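Local coordinates for putative mandelate racemase (Salmonella typhimurium, PDB 2O56), which binds magnesium and probably acts as a hydro-lyase (dehydratase) of the enolase superfamily, its exact substrate unknown, at residues I130-S135 with V345-H350; D169-D174 with V216-E221; R204-R209 with E239-F244; Y245-V250 with A271-Y276. All coordinates share one frame; numbering follows the deposited sequence. Where two conformers were deposited one is given.

Contact 1: residues I130-S135 with V345-H350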
# COMPACT_ATOMS: atom_id res chain seq x y z
N ILE A 130 -30.16 22.57 -19.41
CA ILE A 130 -29.85 21.49 -18.47
C ILE A 130 -30.54 20.19 -18.89
O ILE A 130 -31.75 20.03 -18.75
CB ILE A 130 -30.23 21.88 -17.04
CG1 ILE A 130 -29.28 22.96 -16.52
CG2 ILE A 130 -30.15 20.68 -16.11
CD1 ILE A 130 -29.92 23.91 -15.56
N ARG A 131 -29.75 19.25 -19.41
CA ARG A 131 -30.26 17.93 -19.83
C ARG A 131 -30.89 17.14 -18.69
O ARG A 131 -30.36 17.11 -17.58
CB ARG A 131 -29.14 17.09 -20.45
CG ARG A 131 -29.64 15.77 -21.04
CD ARG A 131 -28.51 14.86 -21.46
NE ARG A 131 -29.04 13.59 -21.97
CZ ARG A 131 -28.34 12.46 -22.02
NH1 ARG A 131 -27.08 12.45 -21.58
NH2 ARG A 131 -28.90 11.35 -22.50
N THR A 132 -32.02 16.48 -18.95
CA THR A 132 -32.80 15.87 -17.88
C THR A 132 -33.10 14.41 -18.20
O THR A 132 -33.21 14.03 -19.36
CB THR A 132 -34.09 16.68 -17.60
OG1 THR A 132 -33.72 18.04 -17.31
CG2 THR A 132 -34.83 16.15 -16.43
N TYR A 133 -33.18 13.57 -17.16
CA TYR A 133 -33.75 12.24 -17.33
C TYR A 133 -35.07 12.06 -16.59
O TYR A 133 -35.34 12.76 -15.61
CB TYR A 133 -32.75 11.13 -16.99
CG TYR A 133 -32.32 10.98 -15.53
CD1 TYR A 133 -33.11 10.28 -14.62
CD2 TYR A 133 -31.10 11.48 -15.09
CE1 TYR A 133 -32.70 10.12 -13.27
CE2 TYR A 133 -30.68 11.32 -13.76
CZ TYR A 133 -31.49 10.63 -12.86
OH TYR A 133 -31.09 10.45 -11.55
N ALA A 134 -35.88 11.13 -17.08
CA ALA A 134 -37.12 10.73 -16.43
C ALA A 134 -36.78 9.69 -15.36
O ALA A 134 -36.29 8.61 -15.69
CB ALA A 134 -38.08 10.11 -17.45
N SER A 135 -37.02 10.03 -14.10
CA SER A 135 -36.49 9.24 -12.97
C SER A 135 -37.56 8.28 -12.44
O SER A 135 -38.74 8.64 -12.39
CB SER A 135 -36.04 10.16 -11.84
OG SER A 135 -35.27 9.45 -10.87
N VAL A 345 -23.19 16.40 -15.52
CA VAL A 345 -23.67 15.43 -16.49
C VAL A 345 -25.15 15.48 -16.87
O VAL A 345 -25.44 15.63 -17.99
CB VAL A 345 -23.21 13.98 -16.24
CG1 VAL A 345 -23.51 13.50 -14.89
CG2 VAL A 345 -23.78 12.99 -17.32
N ILE A 346 -26.03 15.30 -15.91
CA ILE A 346 -27.47 15.20 -16.18
C ILE A 346 -28.28 15.61 -14.94
O ILE A 346 -27.76 15.58 -13.82
CB ILE A 346 -27.86 13.82 -16.79
CG1 ILE A 346 -29.16 13.89 -17.60
CG2 ILE A 346 -27.83 12.70 -15.76
CD1 ILE A 346 -29.42 12.63 -18.46
N HIS A 347 -29.52 16.05 -15.15
CA HIS A 347 -30.43 16.41 -14.06
C HIS A 347 -31.49 15.32 -13.86
O HIS A 347 -31.91 14.66 -14.83
CB HIS A 347 -31.07 17.78 -14.36
CG HIS A 347 -32.03 18.28 -13.32
ND1 HIS A 347 -31.67 19.21 -12.36
CD2 HIS A 347 -33.34 18.02 -13.12
CE1 HIS A 347 -32.72 19.47 -11.60
NE2 HIS A 347 -33.74 18.75 -12.03
N GLU A 348 -31.94 15.14 -12.62
CA GLU A 348 -32.94 14.12 -12.28
C GLU A 348 -34.35 14.71 -12.20
O GLU A 348 -34.61 15.59 -11.39
CB GLU A 348 -32.61 13.46 -10.93
CG GLU A 348 -33.66 12.46 -10.45
CD GLU A 348 -33.23 11.67 -9.21
OE1 GLU A 348 -32.42 12.20 -8.42
OE2 GLU A 348 -33.72 10.53 -9.02
N LEU A 349 -35.27 14.17 -12.99
CA LEU A 349 -36.66 14.61 -12.92
C LEU A 349 -37.63 13.51 -12.49
O LEU A 349 -37.81 12.52 -13.21
CB LEU A 349 -37.13 15.21 -14.25
CG LEU A 349 -38.61 15.60 -14.32
CD1 LEU A 349 -38.83 16.97 -13.73
CD2 LEU A 349 -39.09 15.55 -15.73
N HIS A 350 -38.26 13.70 -11.34
CA HIS A 350 -39.34 12.81 -10.94
C HIS A 350 -40.65 13.32 -11.51
O HIS A 350 -40.84 14.52 -11.69
CB HIS A 350 -39.49 12.77 -9.44
CG HIS A 350 -38.29 12.23 -8.73
ND1 HIS A 350 -38.19 10.91 -8.35
CD2 HIS A 350 -37.16 12.84 -8.31
CE1 HIS A 350 -37.03 10.73 -7.73
NE2 HIS A 350 -36.39 11.89 -7.68
O HOH W 1 -25.32 14.53 -20.34
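Arg131 O accepts a hydrogen bond from His347 N at 2.8 Å, the first rung of a parallel strand pair. The extended side chain of Arg131 runs out past Ile346, whose CD1 methyl lies over one face of the guanidinium. Water 1 joins Arg131 NH1 to Val345 O. The guanidinium also forms salt bridges to Asp169 and Asp217.

Thr132 keeps OG1 beside its backbone N (chi1 -56°), which puts CG2 anti to N and against Leu349. Thr132 CG2 and Leu349 CB are only 3.3 Å apart, tighter than usual van der Waals contact. The backbone of Tyr133 bonds in both directions, N to His347 O at 2.9 Å and O to Leu349 N at 3.0 Å. Its CG lies between the backbone N and the carbonyl carbon (chi1 68°), and the ring comes to lie against Glu348 and Ile346. One ring face receives Glu348 CA in a CH-pi contact, 4.0 Å from the centroid, and Ile346 CG2 meets the ring edge. Tyr133 OH bonds to Gln321 and Lys172.

Ser135 N reaches Leu349 O at 2.8 Å, and Ser135 OG donates to the anti lone pair of Glu348 OE2 at 2.6 Å. That carboxylate oxygen also takes a salt bridge from Lys172.

Strand 130-135 is also hydrogen-bonded to strand 170-173 through Ala134, so its pairing with strand 347-350 closes the enolase-type barrel. Helix 328-340 packs on His347, while strand 372-373 flanks strand 130-135.

Contact 2: residues D169-D174 with V216-E221. With MG (magnesium ion), chain I.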
# COMPACT_ATOMS: atom_id res chain seq x y z
N ASP A 169 -34.32 11.97 -23.45
CA ASP A 169 -33.39 11.02 -24.05
C ASP A 169 -32.61 10.21 -23.02
O ASP A 169 -31.57 9.64 -23.32
CB ASP A 169 -32.47 11.69 -25.09
CG ASP A 169 -31.52 12.71 -24.48
OD1 ASP A 169 -31.56 12.94 -23.26
OD2 ASP A 169 -30.72 13.30 -25.24
N ALA A 170 -33.12 10.17 -21.79
CA ALA A 170 -32.56 9.31 -20.77
C ALA A 170 -33.59 9.03 -19.70
O ALA A 170 -34.47 9.87 -19.42
CB ALA A 170 -31.31 9.93 -20.16
N ILE A 171 -33.48 7.84 -19.12
CA ILE A 171 -34.40 7.36 -18.12
C ILE A 171 -33.59 6.69 -17.01
O ILE A 171 -32.49 6.18 -17.25
CB ILE A 171 -35.46 6.37 -18.72
CG1 ILE A 171 -34.80 5.09 -19.25
CG2 ILE A 171 -36.27 7.04 -19.86
CD1 ILE A 171 -34.84 3.92 -18.28
N LYS A 172 -34.14 6.69 -15.80
CA LYS A 172 -33.63 5.84 -14.73
C LYS A 172 -34.72 4.94 -14.14
O LYS A 172 -35.88 5.34 -14.04
CB LYS A 172 -33.03 6.69 -13.62
CG LYS A 172 -32.55 5.87 -12.41
CD LYS A 172 -31.84 6.78 -11.43
CE LYS A 172 -32.76 7.31 -10.36
NZ LYS A 172 -31.97 8.32 -9.54
N VAL A 173 -34.33 3.75 -13.73
CA VAL A 173 -35.29 2.75 -13.31
C VAL A 173 -34.65 1.76 -12.36
O VAL A 173 -33.52 1.31 -12.59
CB VAL A 173 -35.88 2.02 -14.56
CG1 VAL A 173 -34.78 1.29 -15.34
CG2 VAL A 173 -37.01 1.11 -14.16
N ASP A 174 -35.36 1.44 -11.29
CA ASP A 174 -35.04 0.29 -10.44
C ASP A 174 -35.92 -0.87 -10.88
O ASP A 174 -37.10 -0.91 -10.55
CB ASP A 174 -35.31 0.65 -8.97
CG ASP A 174 -34.90 -0.44 -7.99
OD1 ASP A 174 -34.76 -1.63 -8.38
OD2 ASP A 174 -34.72 -0.11 -6.79
N VAL A 216 -31.03 6.28 -26.40
CA VAL A 216 -31.60 6.74 -25.14
C VAL A 216 -30.79 6.12 -23.99
O VAL A 216 -30.52 4.92 -23.98
CB VAL A 216 -33.11 6.43 -25.01
CG1 VAL A 216 -33.63 6.72 -23.58
CG2 VAL A 216 -33.90 7.24 -26.07
N ASP A 217 -30.36 6.97 -23.06
CA ASP A 217 -29.52 6.49 -21.96
C ASP A 217 -30.35 5.85 -20.86
O ASP A 217 -31.47 6.29 -20.59
CB ASP A 217 -28.66 7.64 -21.44
CG ASP A 217 -27.50 7.94 -22.37
OD1 ASP A 217 -26.81 6.98 -22.78
OD2 ASP A 217 -27.29 9.12 -22.72
N ILE A 218 -29.82 4.78 -20.26
CA ILE A 218 -30.52 4.10 -19.19
C ILE A 218 -29.62 4.06 -17.94
O ILE A 218 -28.52 3.52 -17.98
CB ILE A 218 -30.90 2.66 -19.58
CG1 ILE A 218 -31.86 2.64 -20.79
CG2 ILE A 218 -31.51 1.94 -18.38
CD1 ILE A 218 -32.16 1.24 -21.30
N ILE A 219 -30.12 4.64 -16.85
CA ILE A 219 -29.47 4.53 -15.54
C ILE A 219 -30.17 3.43 -14.75
O ILE A 219 -31.40 3.41 -14.66
CB ILE A 219 -29.54 5.88 -14.78
CG1 ILE A 219 -28.85 6.98 -15.59
CG2 ILE A 219 -28.92 5.77 -13.35
CD1 ILE A 219 -29.32 8.38 -15.26
N ALA A 220 -29.39 2.50 -14.20
CA ALA A 220 -29.93 1.46 -13.34
C ALA A 220 -29.76 1.87 -11.89
O ALA A 220 -28.64 2.08 -11.43
CB ALA A 220 -29.18 0.17 -13.60
N GLU A 221 -30.89 1.98 -11.18
CA GLU A 221 -30.93 2.47 -9.81
C GLU A 221 -31.18 1.27 -8.90
O GLU A 221 -31.99 0.40 -9.23
CB GLU A 221 -32.05 3.51 -9.70
CG GLU A 221 -32.74 3.63 -8.39
CD GLU A 221 -32.01 4.56 -7.43
OE1 GLU A 221 -32.38 5.75 -7.34
OE2 GLU A 221 -31.05 4.10 -6.78
MG MG I . -31.50 7.43 -5.97
O HOH W 2 -32.86 9.10 -6.51
O HOH W 3 -30.65 5.46 -4.88
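Asp217 N bonds to Asp169 O, the first rung of a parallel ladder between strands 170-173 and 217-221. Ile171 N follows on Asp217 O. Ile219 N meets Ile171 O at 2.9 Å in a nearly straight bond. Val173 N reaches Ile219 O, and the ladder ends with Glu221 N on Val173 O at 3.1 Å. In that last bond the donor sits above the carbonyl plane. CA-H...O contacts run between the bonds, such as Ala170 CA to Asp217 O.

Apolar contacts lie on both sheet faces. Ile171 and Ile218 run side by side, with CD1 of Ile171 3.9 Å from CG2 of Ile218. On the other face the stem of Lys172 crosses Ile219, its CD 3.6 Å from Ile219 CG2. The lysine then bends at chi3 (93°) and carries its amine toward the metal.

The charged contacts gather there. Lys172 NZ makes a weak, long hydrogen bond of 3.4 Å to Glu221 OE1, within a salt bridge. Its stronger partners are Glu247 and Glu348. Water 2 accepts a bond from NZ and also binds the magnesium ion. Glu221 OE1 binds that ion directly at 2.3 Å, and its other oxygen, OE2, is held by His223 N.

With helix 195-212 connecting the two strands in the chain, this is a beta-alpha-beta crossover of the TIM-like barrel of the enolase superfamily. Glu221, at the C-terminal end of its strand, supplies one of the barrel's metal ligands.

Contact 3: residues R204-R209 with E239-F244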
# COMPACT_ATOMS: atom_id res chain seq x y z
N ARG A 204 -36.92 -6.93 -17.43
CA ARG A 204 -37.48 -5.58 -17.47
C ARG A 204 -36.50 -4.59 -18.12
O ARG A 204 -36.87 -3.81 -19.00
CB ARG A 204 -37.86 -5.09 -16.07
CG ARG A 204 -39.06 -5.78 -15.46
CD ARG A 204 -38.97 -5.74 -13.96
NE ARG A 204 -40.22 -6.10 -13.30
CZ ARG A 204 -40.37 -6.21 -11.98
NH1 ARG A 204 -39.34 -6.00 -11.17
NH2 ARG A 204 -41.55 -6.53 -11.47
N MET A 205 -35.24 -4.66 -17.71
CA MET A 205 -34.23 -3.73 -18.21
C MET A 205 -33.94 -3.94 -19.70
O MET A 205 -33.76 -2.98 -20.45
CB MET A 205 -32.96 -3.83 -17.36
CG MET A 205 -31.97 -2.71 -17.61
SD MET A 205 -32.29 -1.28 -16.61
CE MET A 205 -31.92 -1.91 -14.97
N ALA A 206 -33.93 -5.20 -20.14
CA ALA A 206 -33.63 -5.51 -21.53
C ALA A 206 -34.80 -5.13 -22.43
O ALA A 206 -34.61 -4.74 -23.60
CB ALA A 206 -33.29 -7.00 -21.69
N ALA A 207 -36.02 -5.23 -21.88
CA ALA A 207 -37.25 -4.73 -22.52
C ALA A 207 -37.18 -3.22 -22.80
O ALA A 207 -37.51 -2.76 -23.89
CB ALA A 207 -38.46 -5.06 -21.65
N ILE A 208 -36.75 -2.45 -21.81
CA ILE A 208 -36.53 -1.02 -22.02
C ILE A 208 -35.52 -0.76 -23.15
O ILE A 208 -35.83 -0.01 -24.08
CB ILE A 208 -36.10 -0.28 -20.72
CG1 ILE A 208 -37.20 -0.39 -19.67
CG2 ILE A 208 -35.79 1.18 -21.02
CD1 ILE A 208 -36.77 0.05 -18.27
N ARG A 209 -34.35 -1.39 -23.09
CA ARG A 209 -33.30 -1.15 -24.08
C ARG A 209 -33.75 -1.51 -25.51
O ARG A 209 -33.41 -0.81 -26.48
CB ARG A 209 -32.00 -1.89 -23.71
CG ARG A 209 -30.88 -1.89 -24.79
CD ARG A 209 -30.42 -0.47 -25.19
NE ARG A 209 -29.59 0.15 -24.15
CZ ARG A 209 -29.58 1.45 -23.86
NH1 ARG A 209 -30.35 2.30 -24.53
NH2 ARG A 209 -28.78 1.90 -22.89
N GLU A 239 -24.52 -5.41 -17.70
CA GLU A 239 -23.38 -4.85 -18.46
C GLU A 239 -23.60 -4.70 -19.97
O GLU A 239 -23.29 -3.67 -20.54
CB GLU A 239 -22.13 -5.70 -18.25
CG GLU A 239 -21.26 -5.21 -17.15
CD GLU A 239 -20.19 -6.21 -16.79
OE1 GLU A 239 -19.94 -7.16 -17.58
OE2 GLU A 239 -19.59 -6.04 -15.72
N GLU A 240 -24.14 -5.74 -20.60
CA GLU A 240 -24.29 -5.77 -22.05
C GLU A 240 -25.42 -4.85 -22.55
O GLU A 240 -25.53 -4.60 -23.75
CB GLU A 240 -24.60 -7.21 -22.50
CG GLU A 240 -26.06 -7.62 -22.19
CD GLU A 240 -26.28 -9.12 -22.08
OE1 GLU A 240 -25.33 -9.86 -21.73
OE2 GLU A 240 -27.42 -9.55 -22.34
N LEU A 241 -26.25 -4.34 -21.65
CA LEU A 241 -27.35 -3.48 -22.04
C LEU A 241 -26.95 -2.01 -22.30
O LEU A 241 -27.78 -1.20 -22.70
CB LEU A 241 -28.52 -3.58 -21.05
CG LEU A 241 -29.09 -4.97 -20.78
CD1 LEU A 241 -30.21 -4.91 -19.76
CD2 LEU A 241 -29.60 -5.62 -22.05
N GLY A 242 -25.67 -1.68 -22.08
CA GLY A 242 -25.17 -0.33 -22.34
C GLY A 242 -25.69 0.65 -21.29
O GLY A 242 -26.30 1.67 -21.63
N ILE A 243 -25.44 0.35 -20.02
CA ILE A 243 -25.93 1.16 -18.88
C ILE A 243 -25.10 2.45 -18.66
O ILE A 243 -23.86 2.41 -18.62
CB ILE A 243 -26.00 0.26 -17.60
CG1 ILE A 243 -26.90 -0.95 -17.88
CG2 ILE A 243 -26.53 1.02 -16.36
CD1 ILE A 243 -28.39 -0.55 -18.12
N PHE A 244 -25.80 3.59 -18.54
CA PHE A 244 -25.17 4.94 -18.50
C PHE A 244 -24.39 5.11 -17.19
O PHE A 244 -23.19 5.42 -17.20
CB PHE A 244 -26.27 6.00 -18.53
CG PHE A 244 -25.81 7.38 -18.89
CD1 PHE A 244 -25.02 7.60 -20.01
CD2 PHE A 244 -26.22 8.47 -18.13
CE1 PHE A 244 -24.62 8.90 -20.34
CE2 PHE A 244 -25.83 9.77 -18.46
CZ PHE A 244 -25.02 9.97 -19.55
O HOH W 4 -27.42 3.82 -21.49
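Leu241 O is gripped by two nitrogens of Arg209. Arg209 NE bonds to Leu241 O at 2.7 Å, nearly straight at 169°. The carbonyl oxygen lies in the guanidinium plane, and the donor stands almost in line with C=O. Arg209 NH2 adds a weak second bond to Leu241 O at 3.3 Å. The same Arg209 NH2 also reaches Gly242 O at 2.8 Å, again weakly because the bond is bent.

Arg209 leaves its helix with CG anti to the backbone N, then folds at chi2 (58°) and chi3 (74°). These bends lay the edge of the guanidinium along the loop. Its remaining nitrogen, NH1, bonds to Val216 O and Gly213 O.

The contact lies on the outer layer of the TIM-like barrel. There helix 195-212 meets the loop that leads from helix 228-238 into strand 246-247.

Beside the polar group, both Leu241 methyls touch the helix. Leu241 CD1 meets Met205 CG at 3.5 Å, the two side chains crossing at a slant. Leu241 CD2 lies 4.0 Å from Ala206 CB. Ile243 CD1 approaches Met205 CG more loosely, at 4.2 Å. Met205 also packs against Ile218 of strand 217-221.

Contact 4: residues Y245-V250 with A271-Y276. With MG (magnesium ion), chain I.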
# COMPACT_ATOMS: atom_id res chain seq x y z
N TYR A 245 -25.08 4.93 -16.08
CA TYR A 245 -24.40 4.55 -14.84
C TYR A 245 -25.25 3.72 -13.90
O TYR A 245 -26.45 3.55 -14.13
CB TYR A 245 -23.79 5.78 -14.17
CG TYR A 245 -24.68 7.00 -14.02
CD1 TYR A 245 -25.54 7.14 -12.94
CD2 TYR A 245 -24.61 8.06 -14.94
CE1 TYR A 245 -26.32 8.27 -12.79
CE2 TYR A 245 -25.39 9.20 -14.79
CZ TYR A 245 -26.25 9.29 -13.72
OH TYR A 245 -27.02 10.42 -13.55
N TYR A 246 -24.63 3.20 -12.84
CA TYR A 246 -25.22 2.20 -11.97
C TYR A 246 -25.27 2.85 -10.59
O TYR A 246 -24.22 3.10 -10.01
CB TYR A 246 -24.26 1.00 -11.93
CG TYR A 246 -24.78 -0.27 -11.27
CD1 TYR A 246 -26.14 -0.58 -11.26
CD2 TYR A 246 -23.89 -1.18 -10.67
CE1 TYR A 246 -26.60 -1.76 -10.68
CE2 TYR A 246 -24.35 -2.37 -10.08
CZ TYR A 246 -25.70 -2.64 -10.09
OH TYR A 246 -26.15 -3.80 -9.51
N GLU A 247 -26.47 3.14 -10.07
CA GLU A 247 -26.65 4.09 -8.97
C GLU A 247 -26.86 3.40 -7.62
O GLU A 247 -27.69 2.50 -7.49
CB GLU A 247 -27.83 5.06 -9.26
CG GLU A 247 -28.16 5.94 -8.08
CD GLU A 247 -29.18 7.01 -8.38
OE1 GLU A 247 -29.33 7.43 -9.55
OE2 GLU A 247 -29.85 7.45 -7.42
N GLU A 248 -26.10 3.84 -6.62
CA GLU A 248 -26.18 3.26 -5.28
C GLU A 248 -26.26 1.74 -5.21
O GLU A 248 -27.17 1.19 -4.59
CB GLU A 248 -27.39 3.86 -4.54
CG GLU A 248 -27.19 5.31 -4.10
CD GLU A 248 -28.03 5.67 -2.90
OE1 GLU A 248 -29.26 5.63 -3.02
OE2 GLU A 248 -27.45 5.98 -1.83
N PRO A 249 -25.28 1.03 -5.82
CA PRO A 249 -25.36 -0.43 -5.75
C PRO A 249 -25.26 -0.93 -4.29
O PRO A 249 -25.78 -1.98 -3.93
CB PRO A 249 -24.13 -0.87 -6.54
CG PRO A 249 -23.18 0.29 -6.48
CD PRO A 249 -24.06 1.48 -6.52
N VAL A 250 -24.63 -0.14 -3.42
CA VAL A 250 -24.41 -0.59 -2.06
C VAL A 250 -24.39 0.70 -1.18
O VAL A 250 -24.14 1.79 -1.69
CB VAL A 250 -23.08 -1.40 -1.96
CG1 VAL A 250 -21.84 -0.51 -2.27
CG2 VAL A 250 -22.92 -2.03 -0.60
N ALA A 271 -23.19 7.52 -6.81
CA ALA A 271 -23.76 7.53 -5.47
C ALA A 271 -23.61 8.95 -4.99
O ALA A 271 -22.85 9.72 -5.59
CB ALA A 271 -22.99 6.58 -4.54
N GLY A 272 -24.31 9.28 -3.91
CA GLY A 272 -24.08 10.56 -3.25
C GLY A 272 -25.26 11.10 -2.45
O GLY A 272 -25.08 11.94 -1.57
N GLU A 273 -26.47 10.61 -2.72
CA GLU A 273 -27.62 11.10 -1.95
C GLU A 273 -27.50 10.82 -0.45
O GLU A 273 -28.08 11.55 0.37
CB GLU A 273 -28.95 10.60 -2.52
CG GLU A 273 -29.18 9.11 -2.43
CD GLU A 273 -30.31 8.67 -3.34
OE1 GLU A 273 -30.04 8.32 -4.50
OE2 GLU A 273 -31.47 8.70 -2.90
N ARG A 274 -26.72 9.80 -0.10
CA ARG A 274 -26.47 9.44 1.28
C ARG A 274 -25.01 9.54 1.72
O ARG A 274 -24.60 8.90 2.68
CB ARG A 274 -27.07 8.08 1.60
CG ARG A 274 -28.59 8.14 1.75
CD ARG A 274 -29.13 6.77 1.99
NE ARG A 274 -29.24 6.03 0.73
CZ ARG A 274 -29.94 4.92 0.60
NH1 ARG A 274 -30.58 4.42 1.65
NH2 ARG A 274 -30.02 4.31 -0.57
N ILE A 275 -24.27 10.39 1.03
CA ILE A 275 -22.89 10.73 1.36
C ILE A 275 -22.81 12.25 1.55
O ILE A 275 -23.27 13.02 0.71
CB ILE A 275 -21.98 10.35 0.18
CG1 ILE A 275 -22.10 8.86 -0.17
CG2 ILE A 275 -20.55 10.64 0.49
CD1 ILE A 275 -21.29 8.44 -1.48
N TYR A 276 -22.26 12.68 2.68
CA TYR A 276 -22.42 14.07 3.12
C TYR A 276 -21.10 14.78 3.29
O TYR A 276 -20.16 14.24 3.88
CB TYR A 276 -23.22 14.13 4.44
CG TYR A 276 -24.36 13.16 4.50
CD1 TYR A 276 -25.40 13.22 3.56
CD2 TYR A 276 -24.40 12.16 5.46
CE1 TYR A 276 -26.45 12.32 3.57
CE2 TYR A 276 -25.45 11.25 5.49
CZ TYR A 276 -26.47 11.35 4.53
OH TYR A 276 -27.53 10.48 4.56
MG MG I . -31.50 7.43 -5.97
O HOH W 5 -25.42 7.52 -1.66
O HOH W 2 -32.86 9.10 -6.51
O HOH W 3 -30.65 5.46 -4.88
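The magnesium site at the C-terminal ends of the barrel strands brings Glu247 and Glu273 together. Glu247 OE2 binds the ion at 2.2 Å and Glu273 OE1 binds it at 2.3 Å. Glu247 OE2 and Glu273 OE1 are 3.1 Å apart, a closeness the shared cation probably offsets. Glu221 and waters 2 and 3 are the other ligands.

Glu248 does not bind this ion. Its carboxylate stacks on that of Glu273, the planes only 6° apart. Such close negative groups would be expected to repel, and Arg274 probably offsets part of this. Arg274 grips Glu248 side-on with two nitrogens. Arg274 NE reaches the syn lone pair of Glu248 OE2 at 3.1 Å. Arg274 NH2 meets Glu248 OE1 at 2.9 Å from above the carboxylate plane. A bend at chi3 (-80°) of Arg274 turns the guanidinium into this position.

Water 5 donates to Glu248 OE2 and accepts from Gly272 N and Arg274 N, both in the type I turn Gly272-Ile275.

Phe86 of a neighbouring subunit accepts a hydrogen bond from Arg274 NH1 at its backbone O and makes a cation-pi contact. Helix 255-264 packs on Ala271 and Pro249, and helix 228-238 also reaches Pro249.

Contacts 1, 2 and 4 are buried. Contact 3 is only partly so, on the outside of the barrel. Contacts 1 and 2 are parallel strand pairs held by backbone ladders. Contact 3 relies on one arginine and a few methyls, and contact 4 on carboxylates, a metal and a salt bridge. Contacts 2 and 4 share the magnesium ion, and their strands 217-221 and 246-247 are neighbours in one sheet. Lys172 of contact 2 ties together Glu348 of contact 1 and Glu247 of contact 4. Contact 3 backs contact 2: helix 195-212 links its two strands, and Phe244 N bonds to Ile218 O. Contacts 2, 3 and 4 all fall within the chain loop closed by contact 1.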